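Local atomic coordinates of excinuclease ABC, subunit A. (PDB entry 2VF7), a protein that binds DNA, zinc and adenine nucleotides as a UvrA-family ATPase of the ABC superfamily and probably takes part in recognising damaged DNA. Residues S47-L52 with F435-D440; V198-D203 with R216-F221. The protein carries 1 engineered substitution. One frame throughout, in Å; residues are numbered along the deposited sequence.

How the interactions relate
The two interactions differ in depth, chemistry and distance from ligand. Interaction 1 is a buried contact in which the Walker A loop and helix 49-69 face strand 433-437 beside ADP; its key group is an ammonium held by polar acceptors. Interaction 2 is partly buried and purely apolar across its segments, joining the end of helix 187-199 to helix 213-221 within the UvrA DNA-binding domain range, away from the annotated sites. They share no helix or strand. The centres of interaction 1 and interaction 2 are about 63 Å apart, on opposite sides of the chain's centre. Interaction 1 pairs segments 383 residues apart, whereas interaction 2 pairs neighbours only 13 residues apart.

Interaction 1. Residues S47-L52 with F435-D440; sequences SGKSSL and FVVEHD. With ADP (adenosine-5'-diphosphate), chain E.
Lys49 reaches from the phosphate-binding loop past Val437 to His439, its chain curling round a single beta-phosphate oxygen, ADP O1B. CB lies 3.4 Å from ADP O1B, and CG, beside the backbone N (chi1 -58°), stays at 3.3 Å from that oxygen. CD is still near O1B at 4.0 Å; CE meets Val437 CG2 at 3.9 Å and, closer still, the imidazole NE2 of His439. Bends at chi3 and chi4 (-73° and -53°) bring NZ to 2.6 Å from ADP O1B. NZ also makes a weak hydrogen bond to His439 NE2 (3.3 Å), approaching the ring obliquely, and another to Gly43 O, so three acceptors fix it. A methionine here lacks the ammonium, which would probably leave the beta-phosphate charge poorly compensated and Gly43 O and His439 NE2 without their mate. The phosphates are gripped further by Ser50 N to ADP O3B (2.9 Å) and by Ser51 OG to ADP O2A (2.8 Å). This is a P-loop, and His439, just past its strand, is consistent with the switch histidine of ABC ATPases; Glu407 makes a weak bond to its ND1. Glu438 OE2 takes the backbone N of both His439 and Asp440 from opposite faces of its carboxylate. Within the fold, strand 433-437 runs parallel between strands 402-406 and 38-42, while helix 49-69, N-capped at Gly48, lays Phe54 against Val437.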
ATOM      1  N   SER A  47     -15.497 -14.665 -25.383  1.00 50.80           N
ATOM      2  CA  SER A  47     -16.009 -13.542 -26.186  1.00 50.97           C
ATOM      3  C   SER A  47     -15.432 -12.164 -25.809  1.00 50.96           C
ATOM      4  O   SER A  47     -15.339 -11.281 -26.665  1.00 51.48           O
ATOM      5  CB  SER A  47     -17.555 -13.500 -26.184  1.00 51.07           C
ATOM      6  OG  SER A  47     -18.069 -12.771 -25.077  1.00 50.72           O
ATOM      7  N   GLY A  48     -15.066 -11.975 -24.539  1.00 51.40           N
ATOM      8  CA  GLY A  48     -14.446 -10.720 -24.057  1.00 51.12           C
ATOM      9  C   GLY A  48     -15.191 -10.063 -22.893  1.00 51.67           C
ATOM     10  O   GLY A  48     -14.952  -8.894 -22.575  1.00 52.00           O
ATOM     11  N   LYS A  49     -16.086 -10.806 -22.249  1.00 51.57           N
ATOM     12  CA  LYS A  49     -16.901 -10.281 -21.129  1.00 51.71           C
ATOM     13  C   LYS A  49     -16.053  -9.782 -19.948  1.00 52.27           C
ATOM     14  O   LYS A  49     -16.324  -8.711 -19.386  1.00 52.66           O
ATOM     15  CB  LYS A  49     -17.839 -11.354 -20.595  1.00 51.84           C
ATOM     16  CG  LYS A  49     -18.808 -11.980 -21.572  1.00 49.26           C
ATOM     17  CD  LYS A  49     -19.881 -12.732 -20.769  1.00 51.16           C
ATOM     18  CE  LYS A  49     -19.368 -14.016 -20.149  1.00 48.16           C
ATOM     19  NZ  LYS A  49     -18.728 -14.851 -21.226  1.00 51.11           N
ATOM     20  N   SER A  50     -15.046 -10.568 -19.563  1.00 52.10           N
ATOM     21  CA  SER A  50     -14.129 -10.191 -18.493  1.00 52.02           C
ATOM     22  C   SER A  50     -13.136  -9.159 -18.915  1.00 51.58           C
ATOM     23  O   SER A  50     -12.865  -8.246 -18.148  1.00 52.56           O
ATOM     24  CB  SER A  50     -13.381 -11.397 -17.958  1.00 52.30           C
ATOM     25  OG  SER A  50     -14.260 -12.152 -17.144  1.00 56.25           O
ATOM     26  N   SER A  51     -12.561  -9.290 -20.111  1.00 51.31           N
ATOM     27  CA  SER A  51     -11.680  -8.238 -20.629  1.00 50.85           C
ATOM     28  C   SER A  51     -12.321  -6.839 -20.503  1.00 50.41           C
ATOM     29  O   SER A  51     -11.619  -5.862 -20.309  1.00 51.03           O
ATOM     30  CB  SER A  51     -11.286  -8.511 -22.077  1.00 50.90           C
ATOM     31  OG  SER A  51     -10.439  -9.637 -22.176  1.00 49.60           O
ATOM     32  N   LEU A  52     -13.651  -6.776 -20.582  1.00 50.32           N
ATOM     33  CA  LEU A  52     -14.448  -5.539 -20.435  1.00 50.09           C
ATOM     34  C   LEU A  52     -14.776  -5.171 -18.974  1.00 50.53           C
ATOM     35  O   LEU A  52     -14.293  -4.150 -18.470  1.00 50.96           O
ATOM     36  CB  LEU A  52     -15.719  -5.610 -21.287  1.00 50.02           C
ATOM     37  CG  LEU A  52     -16.576  -4.351 -21.479  1.00 49.98           C
ATOM     38  CD1 LEU A  52     -15.756  -3.140 -21.872  1.00 46.31           C
ATOM     39  CD2 LEU A  52     -17.640  -4.628 -22.513  1.00 48.29           C
ATOM     40  N   PHE A 435     -21.797  -4.400 -11.652  1.00 53.88           N
ATOM     41  CA  PHE A 435     -21.386  -4.955 -12.941  1.00 53.79           C
ATOM     42  C   PHE A 435     -21.204  -6.464 -12.757  1.00 53.22           C
ATOM     43  O   PHE A 435     -20.317  -6.900 -12.026  1.00 53.25           O
ATOM     44  CB  PHE A 435     -20.089  -4.310 -13.478  1.00 53.60           C
ATOM     45  CG  PHE A 435     -20.213  -2.836 -13.859  1.00 55.71           C
ATOM     46  CD1 PHE A 435     -21.454  -2.191 -13.927  1.00 55.24           C
ATOM     47  CD2 PHE A 435     -19.057  -2.095 -14.168  1.00 55.38           C
ATOM     48  CE1 PHE A 435     -21.532  -0.842 -14.281  1.00 56.51           C
ATOM     49  CE2 PHE A 435     -19.134  -0.744 -14.517  1.00 54.77           C
ATOM     50  CZ  PHE A 435     -20.360  -0.116 -14.577  1.00 55.21           C
ATOM     51  N   VAL A 436     -22.032  -7.250 -13.434  1.00 52.69           N
ATOM     52  CA  VAL A 436     -22.105  -8.682 -13.188  1.00 52.04           C
ATOM     53  C   VAL A 436     -21.908  -9.473 -14.467  1.00 52.54           C
ATOM     54  O   VAL A 436     -22.733  -9.390 -15.356  1.00 52.34           O
ATOM     55  CB  VAL A 436     -23.471  -9.068 -12.592  1.00 52.01           C
ATOM     56  CG1 VAL A 436     -23.578 -10.597 -12.364  1.00 49.92           C
ATOM     57  CG2 VAL A 436     -23.709  -8.291 -11.299  1.00 51.54           C
ATOM     58  N   VAL A 437     -20.807 -10.216 -14.571  1.00 52.80           N
ATOM     59  CA  VAL A 437     -20.709 -11.205 -15.641  1.00 52.93           C
ATOM     60  C   VAL A 437     -21.348 -12.505 -15.210  1.00 53.32           C
ATOM     61  O   VAL A 437     -20.952 -13.117 -14.215  1.00 53.23           O
ATOM     62  CB  VAL A 437     -19.274 -11.343 -16.280  1.00 52.64           C
ATOM     63  CG1 VAL A 437     -18.238 -10.557 -15.518  1.00 52.27           C
ATOM     64  CG2 VAL A 437     -18.875 -12.788 -16.500  1.00 51.77           C
ATOM     65  N   GLU A 438     -22.357 -12.898 -15.974  1.00 54.08           N
ATOM     66  CA  GLU A 438     -23.235 -13.997 -15.630  1.00 55.36           C
ATOM     67  C   GLU A 438     -23.632 -14.803 -16.868  1.00 55.68           C
ATOM     68  O   GLU A 438     -23.722 -14.268 -17.986  1.00 55.87           O
ATOM     69  CB  GLU A 438     -24.489 -13.456 -14.915  1.00 55.27           C
ATOM     70  CG  GLU A 438     -25.387 -14.509 -14.300  1.00 57.18           C
ATOM     71  CD  GLU A 438     -24.670 -15.425 -13.312  1.00 59.58           C
ATOM     72  OE1 GLU A 438     -24.538 -15.032 -12.129  1.00 61.39           O
ATOM     73  OE2 GLU A 438     -24.259 -16.551 -13.704  1.00 59.97           O
ATOM     74  N   HIS A 439     -23.862 -16.097 -16.650  1.00 56.06           N
ATOM     75  CA  HIS A 439     -24.436 -16.988 -17.663  1.00 56.26           C
ATOM     76  C   HIS A 439     -25.858 -17.432 -17.333  1.00 56.74           C
ATOM     77  O   HIS A 439     -26.610 -17.817 -18.225  1.00 56.59           O
ATOM     78  CB  HIS A 439     -23.532 -18.199 -17.867  1.00 55.74           C
ATOM     79  CG  HIS A 439     -22.249 -17.860 -18.542  1.00 54.90           C
ATOM     80  ND1 HIS A 439     -21.040 -17.865 -17.884  1.00 55.28           N
ATOM     81  CD2 HIS A 439     -21.989 -17.469 -19.812  1.00 53.75           C
ATOM     82  CE1 HIS A 439     -20.083 -17.520 -18.728  1.00 55.76           C
ATOM     83  NE2 HIS A 439     -20.634 -17.262 -19.902  1.00 54.70           N
ATOM     84  N   ASP A 440     -26.214 -17.383 -16.051  1.00 57.60           N
ATOM     85  CA  ASP A 440     -27.553 -17.770 -15.585  1.00 58.40           C
ATOM     86  C   ASP A 440     -28.631 -16.935 -16.255  1.00 58.39           C
ATOM     87  O   ASP A 440     -28.646 -15.715 -16.122  1.00 58.94           O
ATOM     88  CB  ASP A 440     -27.656 -17.601 -14.069  1.00 58.80           C
ATOM     89  CG  ASP A 440     -28.764 -18.434 -13.458  1.00 60.73           C
ATOM     90  OD1 ASP A 440     -29.858 -18.513 -14.040  1.00 63.07           O
ATOM     91  OD2 ASP A 440     -28.550 -19.024 -12.378  1.00 63.64           O
TER
HETATM   92  PB  ADP E 902     -14.995 -14.145 -21.286  1.00 43.47           P
HETATM   93  O1B ADP E 902     -16.323 -14.063 -21.983  1.00 47.23           O
HETATM   94  O2B ADP E 902     -14.450 -15.540 -21.190  1.00 45.01           O
HETATM   95  O3B ADP E 902     -15.000 -13.426 -19.950  1.00 46.30           O
HETATM   96  PA  ADP E 902     -12.398 -13.257 -21.818  1.00 39.89           P
HETATM   97  O1A ADP E 902     -12.093 -14.256 -20.700  1.00 37.11           O
HETATM   98  O2A ADP E 902     -12.039 -11.821 -21.621  1.00 42.67           O
HETATM   99  O3A ADP E 902     -13.945 -13.353 -22.230  1.00 40.97           O
HETATM  100  O5' ADP E 902     -11.555 -13.746 -23.098  1.00 41.35           O
HETATM  101  C5' ADP E 902     -11.199 -12.919 -24.210  1.00 39.25           C
HETATM  102  C4' ADP E 902      -9.708 -13.071 -24.461  1.00 39.34           C
HETATM  103  O4' ADP E 902      -9.003 -12.460 -23.374  1.00 39.71           O
HETATM  104  C3' ADP E 902      -9.202 -14.512 -24.534  1.00 39.63           C
HETATM  105  O3' ADP E 902      -8.206 -14.657 -25.577  1.00 36.89           O
HETATM  106  C2' ADP E 902      -8.598 -14.715 -23.151  1.00 39.03           C
HETATM  107  O2' ADP E 902      -7.629 -15.756 -23.094  1.00 39.62           O
HETATM  108  C1' ADP E 902      -8.013 -13.340 -22.851  1.00 39.55           C
HETATM  109  N9  ADP E 902      -7.863 -13.062 -21.409  1.00 39.48           N
HETATM  110  C8  ADP E 902      -8.873 -13.006 -20.514  1.00 39.84           C
HETATM  111  N7  ADP E 902      -8.443 -12.745 -19.265  1.00 37.04           N
HETATM  112  C5  ADP E 902      -7.105 -12.616 -19.365  1.00 38.64           C
HETATM  113  C6  ADP E 902      -6.023 -12.294 -18.419  1.00 38.51           C
HETATM  114  N6  ADP E 902      -6.302 -12.097 -17.104  1.00 40.16           N
HETATM  115  N1  ADP E 902      -4.772 -12.237 -18.906  1.00 40.37           N
HETATM  116  C2  ADP E 902      -4.479 -12.438 -20.211  1.00 39.14           C
HETATM  117  N3  ADP E 902      -5.413 -12.719 -21.128  1.00 40.30           N
HETATM  118  C4  ADP E 902      -6.726 -12.813 -20.771  1.00 39.63           C

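Interaction 2. Residues V198-D203 with R216-F221; sequences VTLGID and RHWILF
The indole of Trp218 meets Leu200 through the far corner of its six-membered ring: Leu200 CD1 lies 3.9 Å from Trp218 CH2 and 4.2 Å from Trp218 CZ3. The methyl approaches obliquely, and the two side chains cross at about a right angle. Phe255, outside both segments, stacks on the same indole, while the ring nitrogen NE1 is hydrogen-bonded to Glu224. On the same helix, the imidazole of His217 has Phe221 CB over one face, 4.1 Å above its plane and displaced to the rim.

With chi1 at -167°, the Trp218 ring swings to the side away from the backbone N and projects toward Leu200. In a second apolar pair, Ile202 CG2 faces Ile219 CD1 at 4.3 Å, near the limit of van der Waals contact. The closest CA atoms, Ile202 CA and Ile219 CA, are still 9.9 Å apart, so the side chains alone bridge the backbones. Gly201, with positive phi (85°), is the first residue to leave helical angles, in a Schellman motif. Leu200 and Ile202, on either side of it in sequence, both point their CB toward helix 213-221.

Leu197 touches both isoleucines, and Leu200 also touches Val228 of strand 227-230. With no hydrogen bond or charge pair across the segments and 131 Å² buried in all, the join rests on van der Waals packing of largely part-exposed side chains; the bond to Glu224 and the stack on Phe255 probably fix how the indole is turned.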
ATOM      1  N   VAL A 198      34.467 -26.988  10.044  1.00 52.26           N
ATOM      2  CA  VAL A 198      35.884 -27.350   9.806  1.00 52.60           C
ATOM      3  C   VAL A 198      36.836 -26.284  10.339  1.00 53.76           C
ATOM      4  O   VAL A 198      37.924 -26.630  10.844  1.00 55.20           O
ATOM      5  CB  VAL A 198      36.247 -27.756   8.318  1.00 52.78           C
ATOM      6  CG1 VAL A 198      35.130 -28.594   7.677  1.00 50.98           C
ATOM      7  CG2 VAL A 198      36.531 -26.569   7.483  1.00 53.24           C
ATOM      8  N   THR A 199      36.421 -25.008  10.275  1.00 53.39           N
ATOM      9  CA  THR A 199      37.161 -23.888  10.899  1.00 53.32           C
ATOM     10  C   THR A 199      37.228 -24.099  12.417  1.00 53.67           C
ATOM     11  O   THR A 199      38.254 -23.884  13.062  1.00 53.91           O
ATOM     12  CB  THR A 199      36.490 -22.500  10.547  1.00 53.48           C
ATOM     13  OG1 THR A 199      36.756 -22.178   9.186  1.00 53.25           O
ATOM     14  CG2 THR A 199      36.999 -21.368  11.406  1.00 51.96           C
ATOM     15  N   LEU A 200      36.117 -24.531  12.988  1.00 54.02           N
ATOM     16  CA  LEU A 200      36.055 -24.767  14.416  1.00 53.67           C
ATOM     17  C   LEU A 200      36.794 -26.033  14.851  1.00 53.68           C
ATOM     18  O   LEU A 200      36.892 -26.284  16.043  1.00 54.70           O
ATOM     19  CB  LEU A 200      34.603 -24.843  14.884  1.00 53.26           C
ATOM     20  CG  LEU A 200      33.776 -23.570  14.939  1.00 52.21           C
ATOM     21  CD1 LEU A 200      32.401 -23.951  15.435  1.00 50.30           C
ATOM     22  CD2 LEU A 200      34.442 -22.551  15.868  1.00 51.59           C
ATOM     23  N   GLY A 201      37.296 -26.823  13.903  1.00 54.06           N
ATOM     24  CA  GLY A 201      38.158 -27.982  14.205  1.00 53.78           C
ATOM     25  C   GLY A 201      37.397 -29.257  14.541  1.00 54.55           C
ATOM     26  O   GLY A 201      37.934 -30.179  15.189  1.00 54.11           O
ATOM     27  N   ILE A 202      36.135 -29.309  14.107  1.00 54.79           N
ATOM     28  CA  ILE A 202      35.308 -30.510  14.233  1.00 54.10           C
ATOM     29  C   ILE A 202      35.504 -31.351  12.982  1.00 54.54           C
ATOM     30  O   ILE A 202      35.710 -30.802  11.904  1.00 54.89           O
ATOM     31  CB  ILE A 202      33.812 -30.132  14.456  1.00 53.67           C
ATOM     32  CG1 ILE A 202      33.649 -29.548  15.868  1.00 52.66           C
ATOM     33  CG2 ILE A 202      32.864 -31.351  14.215  1.00 52.45           C
ATOM     34  CD1 ILE A 202      32.459 -28.656  16.039  1.00 53.32           C
ATOM     35  N   ASP A 203      35.436 -32.676  13.148  1.00 54.78           N
ATOM     36  CA  ASP A 203      35.664 -33.653  12.090  1.00 54.77           C
ATOM     37  C   ASP A 203      34.396 -33.944  11.257  1.00 54.35           C
ATOM     38  O   ASP A 203      33.402 -34.535  11.695  1.00 53.68           O
ATOM     39  CB  ASP A 203      36.237 -34.951  12.693  1.00 55.64           C
ATOM     40  CG  ASP A 203      36.900 -35.860  11.660  1.00 56.58           C
ATOM     41  OD1 ASP A 203      36.778 -35.639  10.433  1.00 56.62           O
ATOM     42  OD2 ASP A 203      37.565 -36.822  12.104  1.00 60.04           O
ATOM     43  N   ARG A 216      27.970 -33.762  19.336  1.00 52.78           N
ATOM     44  CA  ARG A 216      26.709 -34.035  18.637  1.00 53.10           C
ATOM     45  C   ARG A 216      25.569 -33.186  19.205  1.00 52.63           C
ATOM     46  O   ARG A 216      24.811 -32.588  18.451  1.00 52.32           O
ATOM     47  CB  ARG A 216      26.371 -35.526  18.585  1.00 52.95           C
ATOM     48  CG  ARG A 216      27.520 -36.344  17.957  1.00 54.62           C
ATOM     49  CD  ARG A 216      27.204 -37.822  17.739  1.00 52.91           C
ATOM     50  NE  ARG A 216      26.197 -38.271  18.672  1.00 53.18           N
ATOM     51  CZ  ARG A 216      26.443 -38.979  19.755  1.00 52.67           C
ATOM     52  NH1 ARG A 216      27.674 -39.347  20.050  1.00 53.51           N
ATOM     53  NH2 ARG A 216      25.443 -39.314  20.538  1.00 54.62           N
ATOM     54  N   HIS A 217      25.505 -33.084  20.527  1.00 52.08           N
ATOM     55  CA  HIS A 217      24.537 -32.218  21.182  1.00 52.10           C
ATOM     56  C   HIS A 217      24.665 -30.749  20.758  1.00 51.90           C
ATOM     57  O   HIS A 217      23.672 -30.125  20.369  1.00 52.39           O
ATOM     58  CB  HIS A 217      24.661 -32.339  22.699  1.00 52.27           C
ATOM     59  CG  HIS A 217      23.448 -31.866  23.434  1.00 54.07           C
ATOM     60  ND1 HIS A 217      23.396 -30.652  24.084  1.00 54.76           N
ATOM     61  CD2 HIS A 217      22.231 -32.440  23.608  1.00 55.13           C
ATOM     62  CE1 HIS A 217      22.203 -30.497  24.628  1.00 55.80           C
ATOM     63  NE2 HIS A 217      21.478 -31.569  24.356  1.00 55.78           N
ATOM     64  N   TRP A 218      25.878 -30.205  20.835  1.00 51.15           N
ATOM     65  CA  TRP A 218      26.159 -28.807  20.456  1.00 50.99           C
ATOM     66  C   TRP A 218      25.688 -28.468  19.045  1.00 50.46           C
ATOM     67  O   TRP A 218      24.900 -27.547  18.845  1.00 50.91           O
ATOM     68  CB  TRP A 218      27.656 -28.535  20.575  1.00 50.84           C
ATOM     69  CG  TRP A 218      28.009 -27.099  20.526  1.00 51.29           C
ATOM     70  CD1 TRP A 218      28.022 -26.233  21.574  1.00 51.16           C
ATOM     71  CD2 TRP A 218      28.413 -26.348  19.376  1.00 50.92           C
ATOM     72  NE1 TRP A 218      28.401 -24.985  21.155  1.00 51.39           N
ATOM     73  CE2 TRP A 218      28.652 -25.024  19.810  1.00 51.40           C
ATOM     74  CE3 TRP A 218      28.604 -26.664  18.025  1.00 50.10           C
ATOM     75  CZ2 TRP A 218      29.060 -24.009  18.942  1.00 50.64           C
ATOM     76  CZ3 TRP A 218      29.013 -25.651  17.157  1.00 51.80           C
ATOM     77  CH2 TRP A 218      29.240 -24.340  17.625  1.00 50.32           C
ATOM     78  N   ILE A 219      26.164 -29.235  18.069  1.00 49.92           N
ATOM     79  CA  ILE A 219      25.804 -29.066  16.665  1.00 49.04           C
ATOM     80  C   ILE A 219      24.290 -28.969  16.460  1.00 49.21           C
ATOM     81  O   ILE A 219      23.794 -28.104  15.725  1.00 48.56           O
ATOM     82  CB  ILE A 219      26.415 -30.219  15.820  1.00 48.63           C
ATOM     83  CG1 ILE A 219      27.942 -30.115  15.865  1.00 47.72           C
ATOM     84  CG2 ILE A 219      25.885 -30.212  14.381  1.00 48.63           C
ATOM     85  CD1 ILE A 219      28.670 -31.242  15.206  1.00 46.87           C
ATOM     86  N   LEU A 220      23.577 -29.875  17.125  1.00 49.25           N
ATOM     87  CA  LEU A 220      22.130 -30.035  16.996  1.00 49.43           C
ATOM     88  C   LEU A 220      21.301 -29.054  17.839  1.00 49.70           C
ATOM     89  O   LEU A 220      20.264 -28.596  17.380  1.00 50.41           O
ATOM     90  CB  LEU A 220      21.756 -31.475  17.345  1.00 48.72           C
ATOM     91  CG  LEU A 220      21.457 -32.551  16.297  1.00 49.68           C
ATOM     92  CD1 LEU A 220      22.194 -32.403  14.957  1.00 49.62           C
ATOM     93  CD2 LEU A 220      21.733 -33.920  16.913  1.00 50.18           C
ATOM     94  N   PHE A 221      21.755 -28.720  19.049  1.00 49.98           N
ATOM     95  CA  PHE A 221      20.904 -28.003  20.020  1.00 50.48           C
ATOM     96  C   PHE A 221      21.362 -26.618  20.557  1.00 50.98           C
ATOM     97  O   PHE A 221      20.544 -25.887  21.146  1.00 52.06           O
ATOM     98  CB  PHE A 221      20.504 -28.931  21.178  1.00 49.97           C
ATOM     99  CG  PHE A 221      19.771 -30.176  20.731  1.00 50.36           C
ATOM    100  CD1 PHE A 221      18.430 -30.123  20.360  1.00 50.17           C
ATOM    101  CD2 PHE A 221      20.429 -31.405  20.676  1.00 51.21           C
ATOM    102  CE1 PHE A 221      17.748 -31.282  19.941  1.00 49.59           C
ATOM    103  CE2 PHE A 221      19.760 -32.572  20.263  1.00 50.64           C
ATOM    104  CZ  PHE A 221      18.416 -32.511  19.890  1.00 49.30           C
TER